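Local coordinates for protein-L-isoaspartate(D-aspartate) O-methyltransferase (Sulfolobus tokodaii, PDB 1VBF), which probably methylates L-isoaspartyl residues of damaged proteins with S-adenosyl-L-methionine as methyl donor, a step in their repair or degradation, at residues B[53-63]-B[81-89]; B[152-163]-B[174-183]. One frame throughout, in Å; residues are numbered along the deposited sequence.

Both contacts belong to one Rossmann-like methyltransferase fold, but they sit at different depths in it. Contact 1, its centre about 8 Å from the centre of the chain, packs two helices beside the central sheet; its segment 81-89 includes the end of the glycine-rich loop after strand 73-77, which in relatives lies at the S-adenosyl-L-methionine site. Contact 2, its centre about 16 Å from the chain centre, pairs hairpin strands of the same sheet and ties them to helix 149-154, near a second subunit. Although their centres are about 20 Å apart, the two touch where Met62 O of helix 56-65 packs on Ile162 CD1 of the hairpin strand, 3.4 Å apart.

Contact 1 (B[53-63]-B[81-89]); sequences TTALNLGIFML and IGYYTALIA
Tyr84 and Leu63 each turn CG away from their own carbonyl carbon, chi1 -64° and -62°, and these torsions carry the Tyr84 ring into helix 56-65 and lay Leu63 CD1 at the ring's edge, 3.9 Å from Tyr84 CD2. The setting is the Rossmann-like methyltransferase fold: helix 83-91 lies on the crossover of a beta-alpha-beta unit, between parallel strands 73-77 and 94-99, and helix 56-65 packs on it, the axes of 56-63 and 83-89 being inclined by 30°.

Tyr84 is a knob in a hole formed by Leu56, Gly59, Ile60 and Leu63. Glycine suits position 59 because the ring comes directly onto its backbone, with Tyr84 CE2 3.5 Å from Gly59 CA, and a beta carbon there would collide with it. Tyr83 CD2 lies over the centre of one face of the Tyr84 ring, and Trp141 also stacks with this ring.

Branched aliphatic residues fill in around the tyrosines. Leu56 CD2 reaches Tyr83 CE2 at 4.0 Å, their side chains running across each other nearly perpendicularly. Farther along, Leu87 CD1 meets Ile60 CD1 at 3.8 Å and also touches Leu63 CD1, while the second methyl of Leu63, CD2, packs on Ile88 CD1. At the loop end Thr53 CG2 rests on Ile81 CD1, 3.9 Å away, so the threonine offers its methyl to this apolar neighbour while OG1 bonds weakly to Leu45 O.

Tyrosine suits position 84 because its hydroxyl reaches a backbone carbonyl in the loop before helix 56-65. Tyr84 OH donates to Thr54 O at 3.0 Å, from above the carbonyl plane.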
loop_
_atom_site.group_PDB
_atom_site.type_symbol
_atom_site.label_atom_id
_atom_site.label_comp_id
_atom_site.label_asym_id
_atom_site.label_seq_id
_atom_site.Cartn_x
_atom_site.Cartn_y
_atom_site.Cartn_z
ATOM N N THR B 53 0.180 8.489 28.150
ATOM C CA THR B 53 0.512 7.715 29.329
ATOM C C THR B 53 0.187 6.298 28.937
ATOM O O THR B 53 -0.914 6.047 28.468
ATOM C CB THR B 53 -0.403 8.036 30.513
ATOM O OG1 THR B 53 -0.681 9.437 30.537
ATOM C CG2 THR B 53 0.265 7.632 31.807
ATOM N N THR B 54 1.121 5.376 29.126
ATOM C CA THR B 54 0.848 3.984 28.792
ATOM C C THR B 54 -0.485 3.535 29.413
ATOM O O THR B 54 -0.901 4.022 30.483
ATOM C CB THR B 54 1.933 3.050 29.319
ATOM O OG1 THR B 54 3.189 3.365 28.717
ATOM C CG2 THR B 54 1.599 1.643 28.989
ATOM N N ALA B 55 -1.154 2.612 28.731
ATOM C CA ALA B 55 -2.409 2.067 29.204
ATOM C C ALA B 55 -2.148 1.375 30.534
ATOM O O ALA B 55 -1.128 0.682 30.704
ATOM C CB ALA B 55 -2.938 1.081 28.213
ATOM N N LEU B 56 -3.080 1.553 31.468
ATOM C CA LEU B 56 -2.948 0.970 32.788
ATOM C C LEU B 56 -2.744 -0.528 32.734
ATOM O O LEU B 56 -1.903 -1.076 33.466
ATOM C CB LEU B 56 -4.177 1.259 33.641
ATOM C CG LEU B 56 -3.980 1.662 35.116
ATOM C CD1 LEU B 56 -5.219 1.268 35.915
ATOM C CD2 LEU B 56 -2.774 0.987 35.712
ATOM N N ASN B 57 -3.527 -1.198 31.891
ATOM C CA ASN B 57 -3.395 -2.637 31.788
ATOM C C ASN B 57 -1.981 -2.995 31.330
ATOM O O ASN B 57 -1.365 -3.939 31.828
ATOM C CB ASN B 57 -4.436 -3.200 30.827
ATOM C CG ASN B 57 -5.128 -4.464 31.387
ATOM O OD1 ASN B 57 -4.483 -5.497 31.644
ATOM N ND2 ASN B 57 -6.449 -4.378 31.582
ATOM N N LEU B 58 -1.446 -2.225 30.395
ATOM C CA LEU B 58 -0.107 -2.495 29.914
ATOM C C LEU B 58 0.924 -2.210 31.006
ATOM O O LEU B 58 1.765 -3.078 31.315
ATOM C CB LEU B 58 0.184 -1.640 28.693
ATOM C CG LEU B 58 0.776 -2.374 27.500
ATOM C CD1 LEU B 58 1.403 -1.366 26.625
ATOM C CD2 LEU B 58 1.835 -3.357 27.914
ATOM N N GLY B 59 0.860 -0.993 31.573
ATOM C CA GLY B 59 1.775 -0.584 32.639
ATOM C C GLY B 59 1.901 -1.536 33.832
ATOM O O GLY B 59 3.007 -1.875 34.287
ATOM N N ILE B 60 0.765 -1.980 34.347
ATOM C CA ILE B 60 0.772 -2.890 35.485
ATOM C C ILE B 60 1.394 -4.225 35.094
ATOM O O ILE B 60 2.100 -4.863 35.896
ATOM C CB ILE B 60 -0.663 -3.104 36.018
ATOM C CG1 ILE B 60 -1.266 -1.750 36.396
ATOM C CG2 ILE B 60 -0.643 -4.015 37.229
ATOM C CD1 ILE B 60 -0.341 -0.927 37.306
ATOM N N PHE B 61 1.123 -4.643 33.858
ATOM C CA PHE B 61 1.682 -5.886 33.353
ATOM C C PHE B 61 3.213 -5.762 33.285
ATOM O O PHE B 61 3.944 -6.655 33.708
ATOM C CB PHE B 61 1.112 -6.213 31.956
ATOM C CG PHE B 61 1.764 -7.400 31.310
ATOM C CD1 PHE B 61 1.670 -8.667 31.892
ATOM C CD2 PHE B 61 2.562 -7.240 30.183
ATOM C CE1 PHE B 61 2.374 -9.758 31.364
ATOM C CE2 PHE B 61 3.271 -8.322 29.642
ATOM C CZ PHE B 61 3.180 -9.583 30.236
HETATM N N MSE B 62 3.691 -4.643 32.756
HETATM C CA MSE B 62 5.121 -4.416 32.653
HETATM C C MSE B 62 5.807 -4.392 34.014
HETATM O O MSE B 62 6.829 -5.063 34.216
HETATM C CB MSE B 62 5.371 -3.123 31.899
HETATM C CG MSE B 62 4.782 -3.168 30.503
HETATM SE SE MSE B 62 5.297 -1.692 29.363
HETATM C CE MSE B 62 3.577 -0.835 29.257
ATOM N N LEU B 63 5.244 -3.632 34.953
ATOM C CA LEU B 63 5.824 -3.576 36.290
ATOM C C LEU B 63 5.765 -4.949 36.944
ATOM O O LEU B 63 6.713 -5.360 37.610
ATOM C CB LEU B 63 5.093 -2.561 37.163
ATOM C CG LEU B 63 5.142 -1.096 36.701
ATOM C CD1 LEU B 63 4.581 -0.212 37.801
ATOM C CD2 LEU B 63 6.578 -0.685 36.350
ATOM N N ILE B 81 3.781 11.369 33.896
ATOM C CA ILE B 81 2.984 11.928 34.981
ATOM C C ILE B 81 3.336 11.399 36.363
ATOM O O ILE B 81 2.677 11.727 37.327
ATOM C CB ILE B 81 1.481 11.711 34.746
ATOM C CG1 ILE B 81 1.137 10.226 34.880
ATOM C CG2 ILE B 81 1.094 12.227 33.378
ATOM C CD1 ILE B 81 -0.359 9.941 34.836
ATOM N N GLY B 82 4.356 10.562 36.462
ATOM C CA GLY B 82 4.778 10.067 37.764
ATOM C C GLY B 82 4.048 8.920 38.427
ATOM O O GLY B 82 4.533 8.406 39.437
ATOM N N TYR B 83 2.903 8.505 37.882
ATOM C CA TYR B 83 2.139 7.396 38.462
ATOM C C TYR B 83 2.881 6.046 38.573
ATOM O O TYR B 83 2.848 5.384 39.627
ATOM C CB TYR B 83 0.851 7.183 37.686
ATOM C CG TYR B 83 0.122 5.948 38.128
ATOM C CD1 TYR B 83 -0.503 5.896 39.369
ATOM C CD2 TYR B 83 0.120 4.805 37.348
ATOM C CE1 TYR B 83 -1.129 4.710 39.840
ATOM C CE2 TYR B 83 -0.496 3.600 37.802
ATOM C CZ TYR B 83 -1.120 3.561 39.048
ATOM O OH TYR B 83 -1.738 2.400 39.486
ATOM N N TYR B 84 3.535 5.613 37.501
ATOM C CA TYR B 84 4.241 4.346 37.602
ATOM C C TYR B 84 5.482 4.537 38.476
ATOM O O TYR B 84 5.990 3.579 39.082
ATOM C CB TYR B 84 4.633 3.797 36.215
ATOM C CG TYR B 84 3.450 3.465 35.336
ATOM C CD1 TYR B 84 3.138 4.255 34.243
ATOM C CD2 TYR B 84 2.604 2.395 35.636
ATOM C CE1 TYR B 84 2.032 4.012 33.478
ATOM C CE2 TYR B 84 1.476 2.136 34.863
ATOM C CZ TYR B 84 1.202 2.953 33.786
ATOM O OH TYR B 84 0.101 2.710 33.008
ATOM N N THR B 85 5.954 5.783 38.544
ATOM C CA THR B 85 7.119 6.094 39.344
ATOM C C THR B 85 6.693 5.849 40.789
ATOM O O THR B 85 7.356 5.106 41.511
ATOM C CB THR B 85 7.569 7.553 39.149
ATOM O OG1 THR B 85 7.435 7.912 37.771
ATOM C CG2 THR B 85 9.039 7.716 39.554
ATOM N N ALA B 86 5.576 6.449 41.202
ATOM C CA ALA B 86 5.052 6.233 42.554
ATOM C C ALA B 86 4.941 4.730 42.931
ATOM O O ALA B 86 5.444 4.328 43.978
ATOM C CB ALA B 86 3.691 6.906 42.708
ATOM N N LEU B 87 4.291 3.908 42.097
ATOM C CA LEU B 87 4.150 2.476 42.381
ATOM C C LEU B 87 5.483 1.766 42.610
ATOM O O LEU B 87 5.565 0.847 43.429
ATOM C CB LEU B 87 3.409 1.763 41.249
ATOM C CG LEU B 87 1.979 2.196 40.881
ATOM C CD1 LEU B 87 1.491 1.325 39.732
ATOM C CD2 LEU B 87 1.029 2.077 42.082
ATOM N N ILE B 88 6.529 2.174 41.896
ATOM C CA ILE B 88 7.836 1.552 42.073
ATOM C C ILE B 88 8.449 2.013 43.409
ATOM O O ILE B 88 8.968 1.213 44.204
ATOM C CB ILE B 88 8.774 1.924 40.904
ATOM C CG1 ILE B 88 8.144 1.472 39.586
ATOM C CG2 ILE B 88 10.163 1.268 41.084
ATOM C CD1 ILE B 88 8.923 1.883 38.373
ATOM N N ALA B 89 8.378 3.315 43.649
ATOM C CA ALA B 89 8.897 3.914 44.872
ATOM C C ALA B 89 8.317 3.221 46.114
ATOM O O ALA B 89 9.001 3.032 47.120
ATOM C CB ALA B 89 8.556 5.389 44.889
#

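Contact 2 (B[152-163]-B[174-183])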
loop_
_atom_site.group_PDB
_atom_site.type_symbol
_atom_site.label_atom_id
_atom_site.label_comp_id
_atom_site.label_asym_id
_atom_site.label_seq_id
_atom_site.Cartn_x
_atom_site.Cartn_y
_atom_site.Cartn_z
ATOM N N TYR B 152 21.167 -0.661 29.577
ATOM C CA TYR B 152 21.678 -2.014 29.650
ATOM C C TYR B 152 23.051 -2.077 30.330
ATOM O O TYR B 152 23.309 -2.997 31.116
ATOM C CB TYR B 152 21.781 -2.635 28.256
ATOM C CG TYR B 152 22.175 -4.098 28.292
ATOM C CD1 TYR B 152 21.232 -5.086 28.543
ATOM C CD2 TYR B 152 23.507 -4.480 28.159
ATOM C CE1 TYR B 152 21.609 -6.424 28.670
ATOM C CE2 TYR B 152 23.895 -5.804 28.281
ATOM C CZ TYR B 152 22.953 -6.778 28.540
ATOM O OH TYR B 152 23.365 -8.095 28.694
ATOM N N GLU B 153 23.937 -1.126 30.035
ATOM C CA GLU B 153 25.262 -1.159 30.657
ATOM C C GLU B 153 25.126 -0.866 32.144
ATOM O O GLU B 153 25.813 -1.459 32.974
ATOM C CB GLU B 153 26.211 -0.120 30.045
ATOM C CG GLU B 153 26.343 -0.172 28.538
ATOM C CD GLU B 153 27.242 0.933 27.986
ATOM O OE1 GLU B 153 27.079 2.119 28.384
ATOM O OE2 GLU B 153 28.106 0.603 27.138
ATOM N N GLN B 154 24.234 0.056 32.475
ATOM C CA GLN B 154 24.005 0.433 33.853
ATOM C C GLN B 154 23.304 -0.668 34.701
ATOM O O GLN B 154 23.320 -0.632 35.929
ATOM C CB GLN B 154 23.233 1.753 33.856
ATOM C CG GLN B 154 24.093 2.937 33.418
ATOM C CD GLN B 154 23.288 4.119 32.907
ATOM O OE1 GLN B 154 22.223 4.436 33.424
ATOM N NE2 GLN B 154 23.808 4.785 31.892
ATOM N N LEU B 155 22.711 -1.657 34.048
ATOM C CA LEU B 155 22.053 -2.758 34.755
ATOM C C LEU B 155 23.053 -3.612 35.529
ATOM O O LEU B 155 24.205 -3.736 35.135
ATOM C CB LEU B 155 21.349 -3.686 33.766
ATOM C CG LEU B 155 19.834 -3.680 33.727
ATOM C CD1 LEU B 155 19.358 -4.866 32.915
ATOM C CD2 LEU B 155 19.300 -3.761 35.130
ATOM N N LYS B 156 22.604 -4.208 36.631
ATOM C CA LYS B 156 23.460 -5.104 37.400
ATOM C C LYS B 156 23.566 -6.369 36.578
ATOM O O LYS B 156 22.785 -6.583 35.653
ATOM C CB LYS B 156 22.847 -5.434 38.748
ATOM C CG LYS B 156 23.128 -4.381 39.789
ATOM C CD LYS B 156 22.522 -4.731 41.133
ATOM C CE LYS B 156 22.727 -3.596 42.113
ATOM N NZ LYS B 156 21.872 -3.799 43.306
ATOM N N GLU B 157 24.507 -7.225 36.929
ATOM C CA GLU B 157 24.708 -8.429 36.159
ATOM C C GLU B 157 23.469 -9.237 35.900
ATOM O O GLU B 157 23.136 -9.500 34.749
ATOM C CB GLU B 157 25.768 -9.311 36.797
ATOM C CG GLU B 157 26.214 -10.427 35.883
ATOM C CD GLU B 157 26.393 -9.956 34.455
ATOM O OE1 GLU B 157 27.072 -8.923 34.236
ATOM O OE2 GLU B 157 25.848 -10.630 33.555
ATOM N N GLY B 158 22.761 -9.650 36.931
ATOM C CA GLY B 158 21.585 -10.444 36.636
ATOM C C GLY B 158 20.339 -9.603 36.521
ATOM O O GLY B 158 19.232 -10.138 36.529
ATOM N N GLY B 159 20.526 -8.288 36.416
ATOM C CA GLY B 159 19.410 -7.365 36.332
ATOM C C GLY B 159 18.383 -7.695 35.277
ATOM O O GLY B 159 18.616 -8.517 34.412
ATOM N N ILE B 160 17.234 -7.038 35.343
ATOM C CA ILE B 160 16.169 -7.268 34.378
ATOM C C ILE B 160 15.741 -5.947 33.819
ATOM O O ILE B 160 15.566 -4.995 34.575
ATOM C CB ILE B 160 14.940 -7.908 35.047
ATOM C CG1 ILE B 160 15.284 -9.337 35.457
ATOM C CG2 ILE B 160 13.696 -7.819 34.128
ATOM C CD1 ILE B 160 14.171 -10.000 36.215
HETATM N N MSE B 161 15.585 -5.889 32.497
HETATM C CA MSE B 161 15.116 -4.671 31.841
HETATM C C MSE B 161 13.921 -4.962 30.943
HETATM O O MSE B 161 13.873 -5.993 30.273
HETATM C CB MSE B 161 16.212 -4.018 31.001
HETATM C CG MSE B 161 15.727 -2.776 30.233
HETATM SE SE MSE B 161 17.135 -1.886 29.178
HETATM C CE MSE B 161 16.422 -0.114 29.199
ATOM N N ILE B 162 12.950 -4.057 30.946
ATOM C CA ILE B 162 11.780 -4.192 30.102
ATOM C C ILE B 162 11.632 -2.936 29.249
ATOM O O ILE B 162 11.630 -1.826 29.779
ATOM C CB ILE B 162 10.508 -4.437 30.956
ATOM C CG1 ILE B 162 10.552 -5.865 31.497
ATOM C CG2 ILE B 162 9.210 -4.222 30.129
ATOM C CD1 ILE B 162 9.362 -6.272 32.317
ATOM N N LEU B 163 11.547 -3.107 27.928
ATOM C CA LEU B 163 11.363 -1.980 27.013
ATOM C C LEU B 163 10.792 -2.406 25.692
ATOM O O LEU B 163 10.940 -3.560 25.306
ATOM C CB LEU B 163 12.672 -1.258 26.702
ATOM C CG LEU B 163 13.971 -1.967 26.270
ATOM C CD1 LEU B 163 13.772 -3.372 25.751
ATOM C CD2 LEU B 163 14.630 -1.102 25.230
ATOM N N TYR B 174 9.955 -6.177 25.247
ATOM C CA TYR B 174 10.980 -7.151 25.580
ATOM C C TYR B 174 11.420 -7.165 27.032
ATOM O O TYR B 174 11.611 -6.115 27.648
ATOM C CB TYR B 174 12.238 -6.937 24.752
ATOM C CG TYR B 174 12.158 -7.357 23.325
ATOM C CD1 TYR B 174 11.691 -6.485 22.345
ATOM C CD2 TYR B 174 12.578 -8.628 22.945
ATOM C CE1 TYR B 174 11.646 -6.871 21.018
ATOM C CE2 TYR B 174 12.536 -9.030 21.613
ATOM C CZ TYR B 174 12.070 -8.147 20.660
ATOM O OH TYR B 174 12.024 -8.549 19.350
ATOM N N LYS B 175 11.596 -8.369 27.564
ATOM C CA LYS B 175 12.078 -8.539 28.923
ATOM C C LYS B 175 13.527 -9.033 28.770
ATOM O O LYS B 175 13.791 -10.150 28.310
ATOM C CB LYS B 175 11.220 -9.560 29.677
ATOM C CG LYS B 175 11.649 -9.769 31.118
ATOM C CD LYS B 175 10.751 -10.769 31.806
ATOM C CE LYS B 175 11.221 -11.040 33.213
ATOM N NZ LYS B 175 10.157 -11.728 33.973
ATOM N N VAL B 176 14.464 -8.186 29.159
ATOM C CA VAL B 176 15.875 -8.483 29.013
ATOM C C VAL B 176 16.563 -8.825 30.316
ATOM O O VAL B 176 16.502 -8.049 31.262
ATOM C CB VAL B 176 16.588 -7.272 28.405
ATOM C CG1 VAL B 176 18.043 -7.564 28.190
ATOM C CG2 VAL B 176 15.921 -6.894 27.129
ATOM N N ILE B 177 17.217 -9.977 30.380
ATOM C CA ILE B 177 17.938 -10.329 31.597
ATOM C C ILE B 177 19.419 -10.232 31.289
ATOM O O ILE B 177 19.932 -10.967 30.460
ATOM C CB ILE B 177 17.640 -11.753 32.073
ATOM C CG1 ILE B 177 16.167 -11.886 32.460
ATOM C CG2 ILE B 177 18.516 -12.073 33.257
ATOM C CD1 ILE B 177 15.818 -13.264 32.917
ATOM N N LYS B 178 20.114 -9.330 31.956
ATOM C CA LYS B 178 21.518 -9.165 31.665
ATOM C C LYS B 178 22.385 -10.398 31.881
ATOM O O LYS B 178 22.216 -11.143 32.853
ATOM C CB LYS B 178 22.079 -7.989 32.449
ATOM C CG LYS B 178 23.446 -7.566 31.980
ATOM C CD LYS B 178 23.788 -6.242 32.586
ATOM C CE LYS B 178 25.151 -5.732 32.164
ATOM N NZ LYS B 178 25.407 -4.420 32.841
ATOM N N LYS B 179 23.308 -10.604 30.942
ATOM C CA LYS B 179 24.261 -11.706 30.978
ATOM C C LYS B 179 25.420 -11.373 30.028
ATOM O O LYS B 179 25.535 -11.966 28.958
ATOM C CB LYS B 179 23.595 -13.011 30.541
ATOM C CG LYS B 179 24.531 -14.191 30.675
ATOM C CD LYS B 179 24.232 -15.298 29.690
ATOM C CE LYS B 179 25.313 -16.375 29.770
ATOM N NZ LYS B 179 25.229 -17.345 28.642
ATOM N N GLY B 180 26.273 -10.430 30.423
ATOM C CA GLY B 180 27.375 -10.038 29.564
ATOM C C GLY B 180 26.783 -9.456 28.291
ATOM O O GLY B 180 25.870 -8.629 28.360
ATOM N N ASN B 181 27.282 -9.876 27.129
ATOM C CA ASN B 181 26.740 -9.375 25.876
ATOM C C ASN B 181 25.860 -10.408 25.238
ATOM O O ASN B 181 25.554 -10.322 24.044
ATOM C CB ASN B 181 27.837 -9.006 24.909
ATOM C CG ASN B 181 28.539 -7.751 25.304
ATOM O OD1 ASN B 181 27.905 -6.780 25.741
ATOM N ND2 ASN B 181 29.860 -7.743 25.144
ATOM N N SER B 182 25.464 -11.390 26.049
ATOM C CA SER B 182 24.578 -12.483 25.635
ATOM C C SER B 182 23.337 -12.445 26.533
ATOM O O SER B 182 23.109 -13.352 27.336
ATOM C CB SER B 182 25.276 -13.834 25.805
ATOM O OG SER B 182 26.467 -13.893 25.045
ATOM N N PRO B 183 22.523 -11.389 26.414
ATOM C CA PRO B 183 21.333 -11.324 27.259
ATOM C C PRO B 183 20.354 -12.384 26.810
ATOM O O PRO B 183 20.614 -13.122 25.869
ATOM C CB PRO B 183 20.780 -9.922 26.988
ATOM C CG PRO B 183 21.910 -9.194 26.330
ATOM C CD PRO B 183 22.585 -10.232 25.511
#
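Lys178 reaches across to Tyr152 and Leu155 just beyond the end of the antiparallel hairpin formed by strands 159-165 and 171-177. Its CG stands anti to the backbone N (chi1 -167°) and the rest of the chain is extended, which aims the amine at the end of helix 149-154. CB lies against the carbonyl oxygen of Glu157. Lys178 CG passes Tyr152 OH at 3.3 Å, and Lys178 CD runs over one face of the Tyr152 ring, toward its rim, while touching Leu155 CB at 3.7 Å. Lys178 CE is 3.5 Å from Tyr152 O. At the tip, Lys178 NZ donates to Leu155 O at 2.7 Å. A second bond, in the carbonyl plane, runs from Lys178 NZ to Tyr152 O at 3.1 Å. Shortened to an alanine, this residue would probably leave both carbonyls without their charged donor and the Tyr152 ring without its methylene cover.

The Tyr152 ring has further partners. Tyr152 OH donates to Gly180 O at 2.6 Å, Val176 CG1 meets the ring's edge at CE1, and Pro183 CG packs against CZ. Glu157, folded back at its second torsion, accepts Gly180 N on the syn lone pair of Glu157 OE2, 3.2 Å away; glycine suits the positive phi of this turn.

Along the hairpin, Met161 and Val176 form a hydrogen-bonded pair, as do Leu163 and Tyr174. Ile160 lies beside Ile177 on the opposite face from Val176. Around the contact, Lys175 NZ bonds to Glu65 O, and Glu153 forms a salt bridge with Lys150 of the second subunit.

Lysine thus suits position 178 twice over: its methylenes cover an aromatic face, and its positive charge, set at carbonyls in and just after the last turn of helix 149-154, is likely to be favoured by the helix dipole.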